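Local coordinates for protein protelomerase (Agrobacterium tumefaciens, PDB 4F43) that generates and protects the hairpin ends of linear DNA as a telomere resolvase, here in complex with hairpin DNA, at residues Asp1-Ser10 and Ala78-Pro88; Val173-Gln183 and Ile196-Glu207. The protein carries 1 engineered substitution. All coordinates share one frame; numbering follows the deposited sequence.

Contact 1. Residues Asp1-Ser10 and Ala78-Pro88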
loop_
_atom_site.group_PDB
_atom_site.type_symbol
_atom_site.label_atom_id
_atom_site.label_comp_id
_atom_site.label_asym_id
_atom_site.label_seq_id
_atom_site.Cartn_x
_atom_site.Cartn_y
_atom_site.Cartn_z
ATOM N N ASP A 1 -14.989 25.713 16.184
ATOM C CA ASP A 1 -14.276 26.505 17.176
ATOM C C ASP A 1 -14.591 26.046 18.593
ATOM O O ASP A 1 -14.310 26.757 19.559
ATOM C CB ASP A 1 -14.611 27.991 17.022
ATOM C CG ASP A 1 -13.563 28.746 16.227
ATOM O OD1 ASP A 1 -12.359 28.472 16.416
ATOM O OD2 ASP A 1 -13.945 29.612 15.412
ATOM N N TYR A 2 -15.176 24.859 18.721
ATOM C CA TYR A 2 -15.493 24.318 20.040
ATOM C C TYR A 2 -14.229 24.054 20.871
ATOM O O TYR A 2 -14.169 24.446 22.036
ATOM C CB TYR A 2 -16.395 23.078 19.949
ATOM C CG TYR A 2 -17.822 23.378 19.550
ATOM C CD1 TYR A 2 -18.369 24.639 19.749
ATOM C CD2 TYR A 2 -18.623 22.398 18.976
ATOM C CE1 TYR A 2 -19.674 24.916 19.387
ATOM C CE2 TYR A 2 -19.928 22.666 18.611
ATOM C CZ TYR A 2 -20.449 23.926 18.818
ATOM O OH TYR A 2 -21.748 24.194 18.455
ATOM N N PRO A 3 -13.215 23.386 20.286
ATOM C CA PRO A 3 -11.938 23.392 21.000
ATOM C C PRO A 3 -11.007 24.444 20.410
ATOM O O PRO A 3 -10.826 24.484 19.193
ATOM C CB PRO A 3 -11.369 21.991 20.718
ATOM C CG PRO A 3 -12.403 21.281 19.847
ATOM C CD PRO A 3 -13.214 22.367 19.225
ATOM N N LYS A 4 -10.426 25.287 21.257
ATOM C CA LYS A 4 -9.500 26.308 20.779
ATOM C C LYS A 4 -8.049 25.920 21.045
ATOM O O LYS A 4 -7.126 26.553 20.533
ATOM C CB LYS A 4 -9.811 27.669 21.405
ATOM C CG LYS A 4 -9.815 27.674 22.921
ATOM C CD LYS A 4 -9.987 29.084 23.459
ATOM C CE LYS A 4 -10.051 29.096 24.975
ATOM N NZ LYS A 4 -10.046 30.486 25.510
ATOM N N THR A 5 -7.855 24.875 21.842
ATOM C CA THR A 5 -6.516 24.409 22.186
ATOM C C THR A 5 -6.343 22.932 21.850
ATOM O O THR A 5 -7.291 22.152 21.931
ATOM C CB THR A 5 -6.215 24.615 23.681
ATOM O OG1 THR A 5 -7.074 23.777 24.464
ATOM C CG2 THR A 5 -6.434 26.066 24.072
ATOM N N GLY A 6 -5.127 22.551 21.475
ATOM C CA GLY A 6 -4.838 21.170 21.133
ATOM C C GLY A 6 -3.372 20.910 20.850
ATOM O O GLY A 6 -2.599 21.839 20.612
ATOM N N VAL A 7 -2.993 19.637 20.871
ATOM C CA VAL A 7 -1.614 19.241 20.612
ATOM C C VAL A 7 -1.540 17.937 19.815
ATOM O O VAL A 7 -2.116 16.922 20.207
ATOM C CB VAL A 7 -0.810 19.110 21.926
ATOM C CG1 VAL A 7 -1.623 18.374 22.985
ATOM C CG2 VAL A 7 0.525 18.420 21.676
ATOM N N ALA A 8 -0.840 17.979 18.686
ATOM C CA ALA A 8 -0.630 16.789 17.871
ATOM C C ALA A 8 0.546 15.997 18.425
ATOM O O ALA A 8 1.693 16.219 18.035
ATOM C CB ALA A 8 -0.387 17.171 16.421
ATOM N N THR A 9 0.249 15.072 19.332
ATOM C CA THR A 9 1.273 14.342 20.074
ATOM C C THR A 9 2.193 13.521 19.173
ATOM O O THR A 9 3.350 13.281 19.516
ATOM C CB THR A 9 0.642 13.407 21.124
ATOM O OG1 THR A 9 -0.575 13.982 21.614
ATOM C CG2 THR A 9 1.600 13.183 22.287
ATOM N N SER A 10 1.673 13.092 18.027
ATOM C CA SER A 10 2.447 12.295 17.080
ATOM C C SER A 10 3.683 13.052 16.601
ATOM O O SER A 10 4.814 12.576 16.739
ATOM C CB SER A 10 1.577 11.911 15.881
ATOM O OG SER A 10 0.410 11.224 16.296
ATOM N N ALA A 78 -3.064 16.185 11.386
ATOM C CA ALA A 78 -2.547 16.832 12.586
ATOM C C ALA A 78 -3.631 17.665 13.262
ATOM O O ALA A 78 -3.756 17.662 14.488
ATOM C CB ALA A 78 -1.344 17.695 12.248
ATOM N N ILE A 79 -4.416 18.372 12.454
ATOM C CA ILE A 79 -5.519 19.178 12.964
ATOM C C ILE A 79 -6.586 18.293 13.603
ATOM O O ILE A 79 -7.090 18.598 14.686
ATOM C CB ILE A 79 -6.160 20.034 11.854
ATOM C CG1 ILE A 79 -5.135 20.998 11.257
ATOM C CG2 ILE A 79 -7.351 20.809 12.398
ATOM C CD1 ILE A 79 -5.655 21.803 10.084
ATOM N N ARG A 80 -6.923 17.197 12.929
ATOM C CA ARG A 80 -7.901 16.249 13.455
ATOM C C ARG A 80 -7.439 15.659 14.781
ATOM O O ARG A 80 -8.246 15.428 15.684
ATOM C CB ARG A 80 -8.164 15.123 12.455
ATOM C CG ARG A 80 -8.895 15.558 11.198
ATOM C CD ARG A 80 -9.199 14.362 10.311
ATOM N NE ARG A 80 -9.860 14.747 9.068
ATOM C CZ ARG A 80 -11.177 14.782 8.900
ATOM N NH1 ARG A 80 -11.688 15.144 7.732
ATOM N NH2 ARG A 80 -11.984 14.455 9.901
ATOM N N GLU A 81 -6.137 15.417 14.894
ATOM C CA GLU A 81 -5.573 14.849 16.113
ATOM C C GLU A 81 -5.567 15.862 17.254
ATOM O O GLU A 81 -5.882 15.524 18.396
ATOM C CB GLU A 81 -4.152 14.339 15.862
ATOM C CG GLU A 81 -3.503 13.693 17.076
ATOM C CD GLU A 81 -2.058 13.305 16.827
ATOM O OE1 GLU A 81 -1.492 12.553 17.648
ATOM O OE2 GLU A 81 -1.488 13.754 15.811
ATOM N N ALA A 82 -5.215 17.103 16.938
ATOM C CA ALA A 82 -5.061 18.137 17.955
ATOM C C ALA A 82 -6.390 18.689 18.466
ATOM O O ALA A 82 -6.611 18.764 19.674
ATOM C CB ALA A 82 -4.184 19.265 17.431
ATOM N N PHE A 83 -7.273 19.068 17.548
ATOM C CA PHE A 83 -8.517 19.733 17.923
ATOM C C PHE A 83 -9.738 18.831 17.777
ATOM O O PHE A 83 -10.444 18.572 18.750
ATOM C CB PHE A 83 -8.694 21.018 17.113
ATOM C CG PHE A 83 -7.526 21.954 17.212
ATOM C CD1 PHE A 83 -7.442 22.872 18.246
ATOM C CD2 PHE A 83 -6.503 21.907 16.281
ATOM C CE1 PHE A 83 -6.364 23.729 18.345
ATOM C CE2 PHE A 83 -5.421 22.761 16.376
ATOM C CZ PHE A 83 -5.352 23.673 17.409
ATOM N N GLY A 84 -9.988 18.356 16.561
ATOM C CA GLY A 84 -11.110 17.470 16.318
ATOM C C GLY A 84 -11.659 17.551 14.907
ATOM O O GLY A 84 -11.087 18.213 14.041
ATOM N N ASP A 85 -12.779 16.872 14.681
ATOM C CA ASP A 85 -13.408 16.831 13.368
ATOM C C ASP A 85 -14.445 17.938 13.213
ATOM O O ASP A 85 -15.255 17.911 12.286
ATOM C CB ASP A 85 -14.076 15.471 13.145
ATOM C CG ASP A 85 -13.102 14.316 13.254
ATOM O OD1 ASP A 85 -11.955 14.455 12.779
ATOM O OD2 ASP A 85 -13.484 13.268 13.816
ATOM N N ASP A 86 -14.421 18.907 14.120
ATOM C CA ASP A 86 -15.426 19.964 14.129
ATOM C C ASP A 86 -14.811 21.341 13.908
ATOM O O ASP A 86 -15.523 22.343 13.826
ATOM C CB ASP A 86 -16.191 19.952 15.453
ATOM C CG ASP A 86 -16.469 18.548 15.953
ATOM O OD1 ASP A 86 -15.645 18.021 16.732
ATOM O OD2 ASP A 86 -17.508 17.970 15.569
ATOM N N HIS A 87 -13.487 21.388 13.814
ATOM C CA HIS A 87 -12.780 22.656 13.687
ATOM C C HIS A 87 -12.930 23.241 12.285
ATOM O O HIS A 87 -12.800 22.525 11.293
ATOM C CB HIS A 87 -11.302 22.478 14.036
ATOM C CG HIS A 87 -10.634 23.738 14.492
ATOM N ND1 HIS A 87 -10.181 24.701 13.617
ATOM C CD2 HIS A 87 -10.344 24.192 15.735
ATOM C CE1 HIS A 87 -9.641 25.693 14.299
ATOM N NE2 HIS A 87 -9.725 25.409 15.586
ATOM N N PRO A 88 -13.206 24.554 12.204
ATOM C CA PRO A 88 -13.418 25.266 10.938
ATOM C C PRO A 88 -12.188 25.244 10.035
ATOM O O PRO A 88 -12.312 25.415 8.822
ATOM C CB PRO A 88 -13.707 26.702 11.390
ATOM C CG PRO A 88 -14.194 26.571 12.789
ATOM C CD PRO A 88 -13.411 25.434 13.366
HETATM O O HOH W 1 -7.896 27.084 18.018
HETATM O O HOH W 2 -4.867 17.786 22.310
#
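A78 and A82 lie on the last turns of helix 65-82 and meet A8 with their methyl groups. The CB atoms of A78 and A8 are 4.3 Å apart. Between them in sequence, E81 sends its carboxylate to the start of helix 9-18. CG lies anti to the backbone N (chi1 -178°) and the chain beyond is extended, which carries the acid past A8 to S10. E81 OE1 accepts two bonds there, from S10 OG at 2.7 Å and from S10 N at 3.2 Å. The two donors reach OE1 from opposite faces of the carboxylate plane, both on the syn side. A82 O then takes a CA-H...O contact from G6 CA, 3.3 Å away. A water joins V7 N to A82 O, weakly on the A82 side. G6 CA lies over one face of the F83 ring, while K4 O sits at the ring edge. F83 also touches M40 of helix 28-40. P3 CG packs on F83 O at 3.5 Å. Further on, H87 turns the CD2 edge of its ring to P3 O, and its ND1 caps M89 N. P88 ends the contact with CD 3.2 Å from D1 N. Direct polar bonding between the segments is thus concentrated at E81. The acid probably also interacts favourably with the positive N-terminal end of helix 9-18, beside which it sits.

Contact 2. Residues Val173-Gln183 and Ile196-Glu207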
loop_
_atom_site.group_PDB
_atom_site.type_symbol
_atom_site.label_atom_id
_atom_site.label_comp_id
_atom_site.label_asym_id
_atom_site.label_seq_id
_atom_site.Cartn_x
_atom_site.Cartn_y
_atom_site.Cartn_z
ATOM N N VAL A 173 -8.849 -29.378 3.748
ATOM C CA VAL A 173 -8.287 -28.085 3.383
ATOM C C VAL A 173 -8.241 -27.918 1.869
ATOM O O VAL A 173 -8.324 -28.894 1.123
ATOM C CB VAL A 173 -6.864 -27.908 3.947
ATOM C CG1 VAL A 173 -6.862 -28.124 5.451
ATOM C CG2 VAL A 173 -5.897 -28.866 3.264
ATOM N N SER A 174 -8.118 -26.674 1.422
ATOM C CA SER A 174 -7.964 -26.388 0.004
ATOM C C SER A 174 -6.482 -26.316 -0.335
ATOM O O SER A 174 -5.694 -25.729 0.406
ATOM C CB SER A 174 -8.660 -25.077 -0.361
ATOM O OG SER A 174 -8.593 -24.832 -1.756
ATOM N N LYS A 175 -6.106 -26.921 -1.454
ATOM C CA LYS A 175 -4.706 -26.981 -1.850
ATOM C C LYS A 175 -4.219 -25.653 -2.423
ATOM O O LYS A 175 -3.066 -25.271 -2.226
ATOM C CB LYS A 175 -4.486 -28.109 -2.860
ATOM C CG LYS A 175 -3.029 -28.349 -3.206
ATOM C CD LYS A 175 -2.867 -29.559 -4.106
ATOM C CE LYS A 175 -1.399 -29.846 -4.373
ATOM N NZ LYS A 175 -1.210 -31.065 -5.207
ATOM N N TRP A 176 -5.103 -24.945 -3.119
ATOM C CA TRP A 176 -4.713 -23.717 -3.804
ATOM C C TRP A 176 -5.514 -22.487 -3.378
ATOM O O TRP A 176 -5.830 -21.633 -4.206
ATOM C CB TRP A 176 -4.804 -23.905 -5.321
ATOM C CG TRP A 176 -3.937 -25.015 -5.835
ATOM C CD1 TRP A 176 -4.275 -26.333 -5.953
ATOM C CD2 TRP A 176 -2.584 -24.906 -6.293
ATOM N NE1 TRP A 176 -3.217 -27.049 -6.459
ATOM C CE2 TRP A 176 -2.167 -26.196 -6.676
ATOM C CE3 TRP A 176 -1.686 -23.841 -6.418
ATOM C CZ2 TRP A 176 -0.891 -26.450 -7.175
ATOM C CZ3 TRP A 176 -0.420 -24.096 -6.915
ATOM C CH2 TRP A 176 -0.035 -25.390 -7.287
ATOM N N SER A 177 -5.829 -22.397 -2.088
ATOM C CA SER A 177 -6.493 -21.217 -1.538
ATOM C C SER A 177 -6.408 -21.183 -0.014
ATOM O O SER A 177 -6.436 -22.224 0.642
ATOM C CB SER A 177 -7.958 -21.151 -1.977
ATOM O OG SER A 177 -8.764 -22.029 -1.213
ATOM N N ILE A 178 -6.302 -19.978 0.537
ATOM C CA ILE A 178 -6.272 -19.782 1.984
ATOM C C ILE A 178 -7.214 -18.650 2.389
ATOM O O ILE A 178 -7.877 -18.053 1.542
ATOM C CB ILE A 178 -4.852 -19.443 2.479
ATOM C CG1 ILE A 178 -4.383 -18.110 1.891
ATOM C CG2 ILE A 178 -3.875 -20.558 2.128
ATOM C CD1 ILE A 178 -2.974 -17.730 2.295
ATOM N N LEU A 179 -7.271 -18.359 3.686
ATOM C CA LEU A 179 -8.071 -17.247 4.187
ATOM C C LEU A 179 -7.162 -16.089 4.594
ATOM O O LEU A 179 -5.979 -16.289 4.863
ATOM C CB LEU A 179 -8.935 -17.693 5.369
ATOM C CG LEU A 179 -9.871 -18.878 5.122
ATOM C CD1 LEU A 179 -10.690 -19.181 6.367
ATOM C CD2 LEU A 179 -10.778 -18.611 3.931
ATOM N N PHE A 180 -7.715 -14.882 4.641
ATOM C CA PHE A 180 -6.909 -13.691 4.894
ATOM C C PHE A 180 -7.610 -12.640 5.755
ATOM O O PHE A 180 -8.823 -12.449 5.660
ATOM C CB PHE A 180 -6.455 -13.075 3.566
ATOM C CG PHE A 180 -5.878 -11.696 3.703
ATOM C CD1 PHE A 180 -4.638 -11.504 4.290
ATOM C CD2 PHE A 180 -6.576 -10.592 3.239
ATOM C CE1 PHE A 180 -4.107 -10.233 4.418
ATOM C CE2 PHE A 180 -6.051 -9.319 3.364
ATOM C CZ PHE A 180 -4.815 -9.138 3.953
ATOM N N ASN A 181 -6.824 -11.962 6.586
ATOM C CA ASN A 181 -7.308 -10.887 7.445
ATOM C C ASN A 181 -6.121 -10.147 8.057
ATOM O O ASN A 181 -5.194 -10.777 8.562
ATOM C CB ASN A 181 -8.193 -11.457 8.557
ATOM C CG ASN A 181 -9.150 -10.428 9.128
ATOM O OD1 ASN A 181 -9.711 -9.610 8.400
ATOM N ND2 ASN A 181 -9.344 -10.467 10.442
ATOM N N GLY A 182 -6.129 -8.818 8.002
ATOM C CA GLY A 182 -7.186 -8.062 7.360
ATOM C C GLY A 182 -6.651 -7.070 6.347
ATOM O O GLY A 182 -5.460 -6.752 6.335
ATOM N N GLN A 183 -7.543 -6.576 5.497
ATOM C CA GLN A 183 -7.174 -5.666 4.420
ATOM C C GLN A 183 -6.670 -4.326 4.951
ATOM O O GLN A 183 -7.016 -3.914 6.059
ATOM C CB GLN A 183 -8.377 -5.447 3.496
ATOM C CG GLN A 183 -8.078 -4.713 2.193
ATOM C CD GLN A 183 -7.479 -5.610 1.127
ATOM O OE1 GLN A 183 -6.844 -6.621 1.427
ATOM N NE2 GLN A 183 -7.685 -5.246 -0.133
ATOM N N ILE A 196 -12.742 -8.168 7.692
ATOM C CA ILE A 196 -13.413 -9.194 6.903
ATOM C C ILE A 196 -12.465 -10.325 6.517
ATOM O O ILE A 196 -11.460 -10.103 5.842
ATOM C CB ILE A 196 -14.034 -8.603 5.623
ATOM C CG1 ILE A 196 -15.129 -7.595 5.978
ATOM C CG2 ILE A 196 -14.592 -9.711 4.742
ATOM C CD1 ILE A 196 -16.282 -8.194 6.757
ATOM N N THR A 197 -12.791 -11.536 6.955
ATOM C CA THR A 197 -12.016 -12.717 6.594
ATOM C C THR A 197 -12.576 -13.341 5.322
ATOM O O THR A 197 -13.652 -13.937 5.336
ATOM C CB THR A 197 -12.030 -13.765 7.719
ATOM O OG1 THR A 197 -13.382 -14.158 7.992
ATOM C CG2 THR A 197 -11.408 -13.198 8.985
ATOM N N TYR A 198 -11.846 -13.199 4.220
ATOM C CA TYR A 198 -12.305 -13.716 2.934
ATOM C C TYR A 198 -11.283 -14.647 2.284
ATOM O O TYR A 198 -10.101 -14.630 2.629
ATOM C CB TYR A 198 -12.687 -12.571 1.988
ATOM C CG TYR A 198 -11.538 -11.680 1.568
ATOM C CD1 TYR A 198 -11.015 -11.752 0.285
ATOM C CD2 TYR A 198 -10.981 -10.761 2.451
ATOM C CE1 TYR A 198 -9.972 -10.938 -0.110
ATOM C CE2 TYR A 198 -9.933 -9.945 2.067
ATOM C CZ TYR A 198 -9.433 -10.039 0.784
ATOM O OH TYR A 198 -8.392 -9.228 0.395
ATOM N N GLU A 199 -11.754 -15.457 1.342
ATOM C CA GLU A 199 -10.929 -16.487 0.721
ATOM C C GLU A 199 -10.146 -15.957 -0.478
ATOM O O GLU A 199 -10.701 -15.286 -1.348
ATOM C CB GLU A 199 -11.801 -17.675 0.304
ATOM C CG GLU A 199 -11.028 -18.920 -0.094
ATOM C CD GLU A 199 -11.936 -20.105 -0.367
ATOM O OE1 GLU A 199 -11.932 -21.058 0.441
ATOM O OE2 GLU A 199 -12.656 -20.082 -1.386
ATOM N N ILE A 200 -8.853 -16.265 -0.513
ATOM C CA ILE A 200 -7.979 -15.838 -1.600
ATOM C C ILE A 200 -7.204 -17.020 -2.176
ATOM O O ILE A 200 -6.899 -17.974 -1.462
ATOM C CB ILE A 200 -6.974 -14.766 -1.129
ATOM C CG1 ILE A 200 -6.152 -15.285 0.054
ATOM C CG2 ILE A 200 -7.695 -13.484 -0.759
ATOM C CD1 ILE A 200 -5.051 -14.345 0.490
ATOM N N PRO A 201 -6.890 -16.968 -3.478
ATOM C CA PRO A 201 -6.093 -18.027 -4.102
ATOM C C PRO A 201 -4.613 -17.887 -3.769
ATOM O O PRO A 201 -4.151 -16.797 -3.436
ATOM C CB PRO A 201 -6.315 -17.789 -5.596
ATOM C CG PRO A 201 -6.569 -16.326 -5.698
ATOM C CD PRO A 201 -7.349 -15.971 -4.463
ATOM N N VAL A 202 -3.880 -18.993 -3.860
ATOM C CA VAL A 202 -2.434 -18.982 -3.667
ATOM C C VAL A 202 -1.738 -19.696 -4.821
ATOM O O VAL A 202 -2.332 -20.542 -5.488
ATOM C CB VAL A 202 -2.029 -19.634 -2.332
ATOM C CG1 VAL A 202 -2.373 -18.717 -1.172
ATOM C CG2 VAL A 202 -2.705 -20.981 -2.169
ATOM N N LEU A 203 -0.475 -19.351 -5.051
ATOM C CA LEU A 203 0.253 -19.847 -6.215
ATOM C C LEU A 203 1.150 -21.040 -5.887
ATOM O O LEU A 203 1.938 -21.487 -6.718
ATOM C CB LEU A 203 1.056 -18.714 -6.860
ATOM C CG LEU A 203 0.202 -17.503 -7.245
ATOM C CD1 LEU A 203 1.035 -16.441 -7.939
ATOM C CD2 LEU A 203 -0.967 -17.931 -8.119
ATOM N N THR A 204 1.021 -21.546 -4.666
ATOM C CA THR A 204 1.658 -22.796 -4.268
ATOM C C THR A 204 0.779 -23.444 -3.204
ATOM O O THR A 204 -0.142 -22.806 -2.697
ATOM C CB THR A 204 3.083 -22.576 -3.722
ATOM O OG1 THR A 204 3.751 -23.838 -3.592
ATOM C CG2 THR A 204 3.040 -21.885 -2.373
ATOM N N ARG A 205 1.051 -24.703 -2.871
ATOM C CA ARG A 205 0.202 -25.432 -1.928
ATOM C C ARG A 205 0.072 -24.733 -0.575
ATOM O O ARG A 205 1.047 -24.209 -0.036
ATOM C CB ARG A 205 0.660 -26.884 -1.764
ATOM C CG ARG A 205 2.147 -27.112 -1.964
ATOM C CD ARG A 205 2.427 -28.592 -2.167
ATOM N NE ARG A 205 3.834 -28.867 -2.442
ATOM C CZ ARG A 205 4.698 -29.316 -1.538
ATOM N NH1 ARG A 205 4.301 -29.541 -0.294
ATOM N NH2 ARG A 205 5.959 -29.542 -1.880
ATOM N N SER A 206 -1.150 -24.732 -0.046
ATOM C CA SER A 206 -1.503 -23.960 1.146
ATOM C C SER A 206 -0.674 -24.298 2.384
ATOM O O SER A 206 -0.409 -23.427 3.215
ATOM C CB SER A 206 -2.995 -24.117 1.455
ATOM O OG SER A 206 -3.360 -25.482 1.536
ATOM N N GLU A 207 -0.269 -25.559 2.506
ATOM C CA GLU A 207 0.513 -26.005 3.655
ATOM C C GLU A 207 1.861 -25.293 3.725
ATOM O O GLU A 207 2.334 -24.936 4.805
ATOM C CB GLU A 207 0.721 -27.521 3.611
ATOM C CG GLU A 207 -0.564 -28.338 3.608
ATOM C CD GLU A 207 -1.153 -28.511 2.221
ATOM O OE1 GLU A 207 -0.393 -28.419 1.233
ATOM O OE2 GLU A 207 -2.377 -28.737 2.119
#
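F180 and Y198 point the same way from neighbouring strands of an antiparallel sheet, side by side. Strands 177-180 and 198-201 pair here, with 198-201 outermost in the four-stranded sheet of the catalytic domain. The two ring planes are 85° apart, and Y198 CE2 meets the edge of F180 at CD2, 3.6 Å away. F180 CG lies anti to the backbone N (chi1 167°), which puts the ring beside Y198. F180 CB meets I200 CD1 at 3.6 Å. I178 is on the same face. The I178 and I200 side chains cross at a slant, with I178 CG1 3.8 Å from I200 CG1. The I178 side chain lies roughly at right angles to V202. T151 of helix 140-151 packs on I178, I200 and V202, so this face is turned into the domain. On the other face L179 CD2 rests on CA and CB of E199. The backbones of I178 and I200 bond reciprocally, each N to the other's O at 2.9 Å. The bonds between F180 and Y198 are weak. Beyond the corner at K175 and W176, the indole points its CE3-CZ3 edge at V202 O and L203 O, while R205 N lies over one face. At the other end Y198 OH gives a weak bond to Q183 OE1; Q183 NE2 is held by L291 O. Where helix 206-217 begins, S206 N bonds K175 O, and S206 OG donates to S174 O at 2.6 Å.

The chain starts at contact 1. Residues 1-10 run along the end of helix 65-82 and the turn after it, so contact 1 closes a largely helical loop that includes helices 28-40 and 46-59. It ties the first residues of the construct into its N-terminal helical part. Helix 97-115 comes later in the chain. Contact 2 belongs to the catalytic domain and closes a much shorter loop of 12 residues without helix or strand, joining two sheet strands and the start of helix 206-217. The contacts follow in series and neither nest nor cross. Their centres are 41 Å apart, yet each comes within about 5 Å of the bound DNA at its nearest atom.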